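Local coordinates for DNA mismatch repair protein PMS1 (Saccharomyces cerevisiae, PDB 3H4L) that binds ATP, and probably hydrolyses it, through its N-terminal GHKL-type ATPase region in eukaryotic DNA mismatch repair, at residues S103-I108 with V147-L152; K299-V304 with T352-Y357; N36-N41 with I183-I188. All blocks are in the same frame, centred on the assembly; numbering follows the deposited sequence.

How the contacts relate
Along the chain, contact 1 is nested inside the long loop that contact 3 closes, and contact 2 follows later. Contact 1 lies wholly in the ATPase part, joining helix 101-107 to strand 144-150 of the eight-stranded sheet. Contact 3, about 22 Å away between centres, starts there too, at the metal-binding helix 26-39, and ends at helix 167-184, whose last residues also reach the four-stranded sheet. Contact 2 pairs helices 295-306 and 343-362 beside that second sheet; its centre is about 42 Å from that of contact 1 and about 29 Å from that of contact 3. The nucleotide site and the contact 2 helices thus lie well apart, with residues 183-188 between the two sheets.

Contact 1: residues S103-I108 with V147-L152; sequences SSLCGI and VLVSQL
L105 and V149 meet where helix 101-107 packs on the sheet of the GHKL (Bergerat) ATPase fold, the alpha/beta sandwich shared by MutL proteins, gyrase B and Hsp90. This pair is the tight part of the contact, with three close methyl approaches. L105 descends from the helix and crosses V149 at about a right angle, so that both leucine methyls face one valine methyl: CD2 of L105 lies 3.8 Å from CG2 of V149, and CD1 of L105 is 4.0 Å from the same CG2 atom. The second valine methyl, CG1, is 4.1 Å from CD2 of L105, which therefore sits against both branches of V149. The pair also lies near the nucleotide, the L105 side chain being about 7 Å from the bound ATP analogue.

A sparser pair closes the end of the interface beyond the helix and strand. I108 and L152 lie side by side and point the same way. CG1 of I108 is wedged between the backbone N and the carbonyl carbon (chi1 51°), a torsion that carries CD1 across to the leucine. The backbone also joins here, because I108 is hydrogen-bonded to F153, just past L152.

The loose side is the far face of the strand and the turn after it. L148 and S150 alternate with the buried valines, are partly exposed and touch residues of strand 56-61. Q151 has left-handed backbone angles where the strand ends, and its exposed side chain touches K110 of the neighbouring strand. Between this turn and the tight pair, the isoleucine–leucine end rests on a single methyl-to-methyl approach, CD1 of I108 to CD1 of L152 at 3.9 Å.

Contact 2: residues K299-V304 with T352-Y357; sequences KCCNEV and TTLSDY
V304 presses one methyl onto the backbone of the facing helix at S355. Its CG1 is 3.6 Å from CA of S355 and 3.7 Å from CB of S355, so the valine branch rests against the start of the serine side chain rather than on its hydroxyl. CG1 stands anti to the valine N (chi1 -180°), the torsion that extends it toward helix 343-362. L354 approaches the same methyl from the other helix, its CD2 lying 4.2 Å from CG1 of V304. One turn earlier, SG of C301 makes a looser contact with CD2 of L354 at 4.4 Å. The leucine methyl thus lies between the valine and the cysteine. The side-chain contacts are van der Waals, with the valine methyl lying on the serine backbone.

A second shell comes from the same two helices and what follows them. C301 also touches F350, V304 touches K351, and F308, from the loop after helix 295-306, covers S355. Farther out, N302 OD1 accepts a hydrogen bond from Q283 NE2, tying the first helix to strand 283-287. On the second helix, T353 packs on L234 and L236, and the Y357 hydroxyl bonds to E231 O, both within strand 229-237.

The short helical segments run in the same general direction, inclined at 33°, with a closest axis approach of 10.0 Å. Such a helix pair beside a four-stranded mixed sheet is consistent with the ribosomal protein S5 domain 2-like fold of MutL homologues.

Contact 3: residues N36-N41 with I183-I188; sequences NSIDAN and IINAAI. With MG (magnesium ion), chain F; ANP (phosphoaminophosphonic acid-adenylate ester), chain E.
I38 faces N185 and I188 from the outer side of helix 26-39, the N-box helix of the GHKL ATPase fold, whose inner side holds the nucleotide. The isoleucine crosses I188 at about a right angle, with CG1 of I38 3.9 Å from CD1 of I188, and I45 of strand 44-50 touches both. N185 comes from the opposite direction, but its ND2 only brushes the I38 methyl, being hydrogen-bonded to Y181 O in the last turn of helix 167-184, just before it. A type I turn from N185 to I188 leads from that helix into strand 189-195.

On the nucleotide side, N36 can be followed outward. Its CB lies 3.3 Å from N7 of the adenine. CG stands anti to the carbonyl carbon (chi1 -76°), which turns the amide toward the alpha-phosphate and the metal while ND2 stays beside the base. There the two ends divide the work: OD1 binds magnesium at 2.2 Å, while ND2 donates to O1A of the alpha-phosphate at 2.8 Å (N-H...O angle 142°). O1A is itself a magnesium ligand, so the amide grips the metal and one of its phosphate oxygens together. Beta- and gamma-phosphate oxygens and two waters complete six-fold coordination. A40 adds its CB, 3.6 Å from adenine N1. D39 is linked to the site through one of those waters, which donates to O2G of the gamma-phosphate and, at 3.0 Å, to OD2 of D39.

Contact 1: residues S103-I108 with V147-L152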
loop_
_atom_site.group_PDB
_atom_site.type_symbol
_atom_site.label_atom_id
_atom_site.label_comp_id
_atom_site.label_asym_id
_atom_site.label_seq_id
_atom_site.Cartn_x
_atom_site.Cartn_y
_atom_site.Cartn_z
ATOM N N SER B 103 25.787 -0.481 12.300
ATOM C CA SER B 103 26.437 -1.264 13.333
ATOM C C SER B 103 25.393 -1.889 14.254
ATOM O O SER B 103 25.579 -2.997 14.755
ATOM C CB SER B 103 27.369 -0.364 14.140
ATOM O OG SER B 103 28.383 -1.138 14.736
ATOM N N SER B 104 24.296 -1.168 14.474
ATOM C CA SER B 104 23.218 -1.649 15.336
ATOM C C SER B 104 22.251 -2.597 14.621
ATOM O O SER B 104 21.809 -3.590 15.206
ATOM C CB SER B 104 22.430 -0.467 15.932
ATOM O OG SER B 104 23.135 0.143 17.000
ATOM N N LEU B 105 21.910 -2.299 13.372
ATOM C CA LEU B 105 21.004 -3.167 12.637
ATOM C C LEU B 105 21.621 -4.552 12.465
ATOM O O LEU B 105 20.928 -5.522 12.184
ATOM C CB LEU B 105 20.668 -2.554 11.278
ATOM C CG LEU B 105 19.712 -1.351 11.317
ATOM C CD1 LEU B 105 19.883 -0.504 10.067
ATOM C CD2 LEU B 105 18.279 -1.837 11.467
ATOM N N CYS B 106 22.930 -4.646 12.639
ATOM C CA CYS B 106 23.617 -5.928 12.527
ATOM C C CYS B 106 23.350 -6.803 13.738
ATOM O O CYS B 106 23.113 -8.006 13.619
ATOM C CB CYS B 106 25.113 -5.709 12.433
ATOM S SG CYS B 106 25.637 -5.662 10.776
ATOM N N GLY B 107 23.418 -6.177 14.907
ATOM C CA GLY B 107 23.201 -6.887 16.147
ATOM C C GLY B 107 21.783 -7.363 16.355
ATOM O O GLY B 107 21.591 -8.486 16.804
ATOM N N ILE B 108 20.783 -6.546 16.040
ATOM C CA ILE B 108 19.420 -7.005 16.260
ATOM C C ILE B 108 18.576 -7.326 15.027
ATOM O O ILE B 108 17.345 -7.333 15.104
ATOM C CB ILE B 108 18.641 -6.034 17.187
ATOM C CG1 ILE B 108 18.764 -4.589 16.701
ATOM C CG2 ILE B 108 19.154 -6.175 18.603
ATOM C CD1 ILE B 108 18.067 -4.323 15.389
ATOM N N VAL B 147 19.693 -1.436 0.829
ATOM C CA VAL B 147 19.898 -1.991 2.163
ATOM C C VAL B 147 18.650 -2.792 2.549
ATOM O O VAL B 147 17.508 -2.304 2.458
ATOM C CB VAL B 147 20.155 -0.882 3.213
ATOM C CG1 VAL B 147 20.538 -1.506 4.557
ATOM C CG2 VAL B 147 21.267 0.033 2.736
ATOM N N LEU B 148 18.865 -4.032 2.962
ATOM C CA LEU B 148 17.755 -4.882 3.345
ATOM C C LEU B 148 17.866 -5.317 4.800
ATOM O O LEU B 148 18.827 -5.986 5.184
ATOM C CB LEU B 148 17.721 -6.123 2.451
ATOM C CG LEU B 148 16.571 -7.087 2.752
ATOM C CD1 LEU B 148 15.258 -6.431 2.331
ATOM C CD2 LEU B 148 16.772 -8.414 2.014
ATOM N N VAL B 149 16.885 -4.925 5.608
ATOM C CA VAL B 149 16.841 -5.304 7.022
ATOM C C VAL B 149 15.729 -6.341 7.127
ATOM O O VAL B 149 14.575 -6.038 6.841
ATOM C CB VAL B 149 16.478 -4.100 7.924
ATOM C CG1 VAL B 149 16.159 -4.586 9.347
ATOM C CG2 VAL B 149 17.623 -3.084 7.937
ATOM N N SER B 150 16.064 -7.563 7.522
ATOM C CA SER B 150 15.048 -8.600 7.627
ATOM C C SER B 150 15.091 -9.258 8.988
ATOM O O SER B 150 16.108 -9.186 9.680
ATOM C CB SER B 150 15.269 -9.660 6.557
ATOM O OG SER B 150 16.317 -10.527 6.940
ATOM N N GLN B 151 13.988 -9.898 9.364
ATOM C CA GLN B 151 13.900 -10.577 10.651
ATOM C C GLN B 151 14.266 -9.617 11.785
ATOM O O GLN B 151 15.090 -9.925 12.664
ATOM C CB GLN B 151 14.826 -11.797 10.653
ATOM C CG GLN B 151 14.269 -12.974 9.859
ATOM C CD GLN B 151 15.253 -14.132 9.720
ATOM O OE1 GLN B 151 16.237 -14.222 10.460
ATOM N NE2 GLN B 151 14.983 -15.032 8.772
ATOM N N LEU B 152 13.635 -8.450 11.763
ATOM C CA LEU B 152 13.905 -7.440 12.765
ATOM C C LEU B 152 13.579 -7.915 14.184
ATOM O O LEU B 152 12.528 -8.501 14.439
ATOM C CB LEU B 152 13.129 -6.163 12.426
ATOM C CG LEU B 152 13.380 -4.929 13.291
ATOM C CD1 LEU B 152 14.844 -4.498 13.224
ATOM C CD2 LEU B 152 12.472 -3.822 12.804
#

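Contact 2: residues K299-V304 with T352-Y357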
loop_
_atom_site.group_PDB
_atom_site.type_symbol
_atom_site.label_atom_id
_atom_site.label_comp_id
_atom_site.label_asym_id
_atom_site.label_seq_id
_atom_site.Cartn_x
_atom_site.Cartn_y
_atom_site.Cartn_z
ATOM N N LYS B 299 4.436 23.912 20.249
ATOM C CA LYS B 299 3.617 24.435 21.329
ATOM C C LYS B 299 3.180 25.831 20.915
ATOM O O LYS B 299 1.994 26.154 20.944
ATOM C CB LYS B 299 4.415 24.492 22.624
ATOM N N CYS B 300 4.143 26.650 20.507
ATOM C CA CYS B 300 3.836 28.006 20.084
ATOM C C CYS B 300 2.790 28.010 18.964
ATOM O O CYS B 300 1.810 28.756 19.028
ATOM C CB CYS B 300 5.105 28.722 19.620
ATOM S SG CYS B 300 4.809 30.432 19.102
ATOM N N CYS B 301 2.994 27.177 17.947
ATOM C CA CYS B 301 2.058 27.091 16.831
ATOM C C CYS B 301 0.653 26.830 17.359
ATOM O O CYS B 301 -0.286 27.560 17.051
ATOM C CB CYS B 301 2.459 25.946 15.890
ATOM S SG CYS B 301 3.337 26.382 14.362
ATOM N N ASN B 302 0.525 25.781 18.163
ATOM C CA ASN B 302 -0.756 25.389 18.736
ATOM C C ASN B 302 -1.479 26.480 19.513
ATOM O O ASN B 302 -2.656 26.737 19.271
ATOM C CB ASN B 302 -0.574 24.163 19.635
ATOM C CG ASN B 302 -0.185 22.922 18.850
ATOM O OD1 ASN B 302 -0.851 22.553 17.879
ATOM N ND2 ASN B 302 0.889 22.265 19.276
ATOM N N GLU B 303 -0.784 27.119 20.445
ATOM C CA GLU B 303 -1.413 28.161 21.247
ATOM C C GLU B 303 -1.886 29.336 20.390
ATOM O O GLU B 303 -3.054 29.734 20.458
ATOM C CB GLU B 303 -0.447 28.639 22.335
ATOM C CG GLU B 303 0.758 29.394 21.836
ATOM C CD GLU B 303 1.861 29.436 22.867
ATOM O OE1 GLU B 303 2.841 30.191 22.667
ATOM O OE2 GLU B 303 1.747 28.701 23.876
ATOM N N VAL B 304 -0.980 29.876 19.580
ATOM C CA VAL B 304 -1.297 30.994 18.698
ATOM C C VAL B 304 -2.508 30.678 17.831
ATOM O O VAL B 304 -3.293 31.565 17.512
ATOM C CB VAL B 304 -0.115 31.325 17.764
ATOM C CG1 VAL B 304 -0.475 32.497 16.865
ATOM C CG2 VAL B 304 1.124 31.639 18.586
ATOM N N THR B 352 4.349 36.230 17.483
ATOM C CA THR B 352 3.629 37.425 17.059
ATOM C C THR B 352 3.534 37.516 15.537
ATOM O O THR B 352 2.532 37.991 15.008
ATOM C CB THR B 352 4.292 38.724 17.607
ATOM O OG1 THR B 352 5.448 39.061 16.824
ATOM C CG2 THR B 352 4.711 38.528 19.064
ATOM N N THR B 353 4.576 37.055 14.841
ATOM C CA THR B 353 4.606 37.090 13.375
ATOM C C THR B 353 3.530 36.190 12.776
ATOM O O THR B 353 2.908 36.536 11.768
ATOM C CB THR B 353 5.978 36.645 12.808
ATOM O OG1 THR B 353 6.970 37.642 13.090
ATOM C CG2 THR B 353 5.890 36.454 11.303
ATOM N N LEU B 354 3.320 35.034 13.396
ATOM C CA LEU B 354 2.307 34.107 12.922
ATOM C C LEU B 354 0.944 34.680 13.294
ATOM O O LEU B 354 0.055 34.800 12.452
ATOM C CB LEU B 354 2.493 32.729 13.571
ATOM C CG LEU B 354 1.466 31.686 13.125
ATOM C CD1 LEU B 354 1.663 31.399 11.644
ATOM C CD2 LEU B 354 1.611 30.415 13.942
ATOM N N SER B 355 0.799 35.040 14.566
ATOM C CA SER B 355 -0.442 35.611 15.076
ATOM C C SER B 355 -0.947 36.701 14.136
ATOM O O SER B 355 -2.086 36.660 13.670
ATOM C CB SER B 355 -0.212 36.201 16.472
ATOM O OG SER B 355 -1.420 36.707 17.021
ATOM N N ASP B 356 -0.085 37.670 13.850
ATOM C CA ASP B 356 -0.451 38.761 12.967
ATOM C C ASP B 356 -0.681 38.267 11.536
ATOM O O ASP B 356 -1.294 38.964 10.729
ATOM C CB ASP B 356 0.628 39.850 13.011
ATOM C CG ASP B 356 1.331 40.032 11.687
ATOM O OD1 ASP B 356 1.785 39.021 11.102
ATOM O OD2 ASP B 356 1.437 41.192 11.236
ATOM N N TYR B 357 -0.180 37.074 11.220
ATOM C CA TYR B 357 -0.373 36.489 9.892
ATOM C C TYR B 357 -1.815 36.001 9.825
ATOM O O TYR B 357 -2.477 36.112 8.789
ATOM C CB TYR B 357 0.570 35.300 9.670
ATOM C CG TYR B 357 0.078 34.284 8.644
ATOM C CD1 TYR B 357 0.351 34.443 7.284
ATOM C CD2 TYR B 357 -0.672 33.169 9.041
ATOM C CE1 TYR B 357 -0.102 33.521 6.344
ATOM C CE2 TYR B 357 -1.132 32.243 8.107
ATOM C CZ TYR B 357 -0.842 32.424 6.758
ATOM O OH TYR B 357 -1.277 31.504 5.821
#

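Contact 3: residues N36-N41 with I183-I188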
loop_
_atom_site.group_PDB
_atom_site.type_symbol
_atom_site.label_atom_id
_atom_site.label_comp_id
_atom_site.label_asym_id
_atom_site.label_seq_id
_atom_site.Cartn_x
_atom_site.Cartn_y
_atom_site.Cartn_z
ATOM N N ASN B 36 20.394 7.827 5.456
ATOM C CA ASN B 36 21.596 7.428 4.764
ATOM C C ASN B 36 21.491 7.638 3.254
ATOM O O ASN B 36 22.439 8.103 2.622
ATOM C CB ASN B 36 21.938 5.983 5.099
ATOM C CG ASN B 36 22.535 5.853 6.475
ATOM O OD1 ASN B 36 23.009 6.833 7.042
ATOM N ND2 ASN B 36 22.527 4.645 7.022
ATOM N N SER B 37 20.339 7.309 2.683
ATOM C CA SER B 37 20.140 7.484 1.249
ATOM C C SER B 37 20.245 8.963 0.903
ATOM O O SER B 37 20.985 9.341 0.003
ATOM C CB SER B 37 18.773 6.928 0.810
ATOM O OG SER B 37 18.761 5.507 0.867
ATOM N N ILE B 38 19.522 9.807 1.628
ATOM C CA ILE B 38 19.586 11.232 1.342
ATOM C C ILE B 38 21.030 11.716 1.446
ATOM O O ILE B 38 21.475 12.503 0.620
ATOM C CB ILE B 38 18.696 12.036 2.292
ATOM C CG1 ILE B 38 17.239 11.620 2.110
ATOM C CG2 ILE B 38 18.836 13.510 1.999
ATOM C CD1 ILE B 38 16.306 12.237 3.113
ATOM N N ASP B 39 21.759 11.235 2.453
ATOM C CA ASP B 39 23.164 11.617 2.633
ATOM C C ASP B 39 23.997 11.168 1.441
ATOM O O ASP B 39 25.053 11.732 1.163
ATOM C CB ASP B 39 23.781 10.970 3.886
ATOM C CG ASP B 39 23.224 11.525 5.183
ATOM O OD1 ASP B 39 22.896 12.730 5.228
ATOM O OD2 ASP B 39 23.139 10.753 6.167
ATOM N N ALA B 40 23.527 10.134 0.751
ATOM C CA ALA B 40 24.248 9.605 -0.396
ATOM C C ALA B 40 23.902 10.344 -1.685
ATOM O O ALA B 40 24.260 9.911 -2.782
ATOM C CB ALA B 40 23.961 8.116 -0.543
ATOM N N ASN B 41 23.191 11.455 -1.549
ATOM C CA ASN B 41 22.835 12.269 -2.696
ATOM C C ASN B 41 21.979 11.513 -3.689
ATOM O O ASN B 41 22.232 11.551 -4.904
ATOM C CB ASN B 41 24.102 12.761 -3.384
ATOM C CG ASN B 41 25.056 13.419 -2.423
ATOM O OD1 ASN B 41 24.714 14.421 -1.791
ATOM N ND2 ASN B 41 26.261 12.862 -2.296
ATOM N N ILE B 183 7.408 15.068 1.951
ATOM C CA ILE B 183 6.843 16.382 1.733
ATOM C C ILE B 183 7.899 17.477 1.594
ATOM O O ILE B 183 7.732 18.404 0.803
ATOM C CB ILE B 183 5.864 16.746 2.847
ATOM C CG1 ILE B 183 4.680 15.781 2.806
ATOM C CG2 ILE B 183 5.388 18.180 2.680
ATOM C CD1 ILE B 183 3.679 16.004 3.900
ATOM N N ILE B 184 8.997 17.367 2.332
ATOM C CA ILE B 184 10.026 18.391 2.260
ATOM C C ILE B 184 11.067 18.148 1.175
ATOM O O ILE B 184 11.657 19.092 0.658
ATOM C CB ILE B 184 10.763 18.533 3.598
ATOM C CG1 ILE B 184 11.626 19.802 3.592
ATOM C CG2 ILE B 184 11.642 17.322 3.834
ATOM C CD1 ILE B 184 10.832 21.108 3.554
ATOM N N ASN B 185 11.297 16.891 0.823
ATOM C CA ASN B 185 12.295 16.578 -0.192
ATOM C C ASN B 185 11.771 16.533 -1.626
ATOM O O ASN B 185 11.622 15.467 -2.229
ATOM C CB ASN B 185 13.000 15.276 0.166
ATOM C CG ASN B 185 13.861 15.417 1.402
ATOM O OD1 ASN B 185 14.896 16.083 1.377
ATOM N ND2 ASN B 185 13.430 14.805 2.497
ATOM N N ALA B 186 11.522 17.728 -2.151
ATOM C CA ALA B 186 11.028 17.941 -3.502
ATOM C C ALA B 186 11.960 17.368 -4.571
ATOM O O ALA B 186 11.510 16.796 -5.561
ATOM C CB ALA B 186 10.849 19.431 -3.727
ATOM N N ALA B 187 13.261 17.534 -4.369
ATOM C CA ALA B 187 14.253 17.049 -5.318
ATOM C C ALA B 187 14.400 15.529 -5.265
ATOM O O ALA B 187 15.261 14.957 -5.941
ATOM C CB ALA B 187 15.600 17.713 -5.032
ATOM N N ILE B 188 13.553 14.879 -4.472
ATOM C CA ILE B 188 13.624 13.432 -4.313
ATOM C C ILE B 188 12.314 12.712 -4.605
ATOM O O ILE B 188 11.246 13.155 -4.189
ATOM C CB ILE B 188 14.061 13.066 -2.869
ATOM C CG1 ILE B 188 15.446 13.647 -2.578
ATOM C CG2 ILE B 188 14.080 11.549 -2.690
ATOM C CD1 ILE B 188 15.967 13.339 -1.193
HETATM MG MG MG F . 23.689 7.226 9.053
HETATM P PG ANP E . 24.533 9.007 11.081
HETATM O O1G ANP E . 23.605 7.919 10.729
HETATM O O2G ANP E . 24.314 10.201 10.299
HETATM O O3G ANP E . 24.573 9.362 12.542
HETATM P PB ANP E . 26.383 7.563 9.445
HETATM O O1B ANP E . 27.842 7.709 9.179
HETATM O O2B ANP E . 25.501 7.759 8.310
HETATM N N3B ANP E . 26.012 8.473 10.710
HETATM P PA ANP E . 25.306 4.859 9.526
HETATM O O1A ANP E . 23.973 5.372 9.285
HETATM O O2A ANP E . 25.501 3.640 10.365
HETATM O O3A ANP E . 26.218 6.082 9.998
HETATM O "O5'" ANP E . 25.948 4.319 8.170
HETATM C "C5'" ANP E . 27.256 4.685 7.948
HETATM C "C4'" ANP E . 28.116 4.402 6.779
HETATM O "O4'" ANP E . 27.499 3.434 5.911
HETATM C "C3'" ANP E . 28.014 5.744 6.137
HETATM O "O3'" ANP E . 28.955 6.645 6.731
HETATM C "C2'" ANP E . 28.179 5.417 4.682
HETATM O "O2'" ANP E . 29.564 5.476 4.398
HETATM C "C1'" ANP E . 27.516 4.003 4.611
HETATM N N9 ANP E . 26.105 3.903 4.132
HETATM C C8 ANP E . 24.938 3.523 4.777
HETATM N N7 ANP E . 23.847 3.538 4.071
HETATM C C5 ANP E . 24.299 3.966 2.837
HETATM C C6 ANP E . 23.668 4.224 1.561
HETATM N N6 ANP E . 22.365 4.045 1.383
HETATM N N1 ANP E . 24.421 4.663 0.470
HETATM C C2 ANP E . 25.777 4.860 0.606
HETATM N N3 ANP E . 26.469 4.645 1.762
HETATM C C4 ANP E . 25.685 4.212 2.843
HETATM O O HOH W 1 22.612 9.025 8.505
HETATM O O HOH W 2 21.597 6.803 9.162
#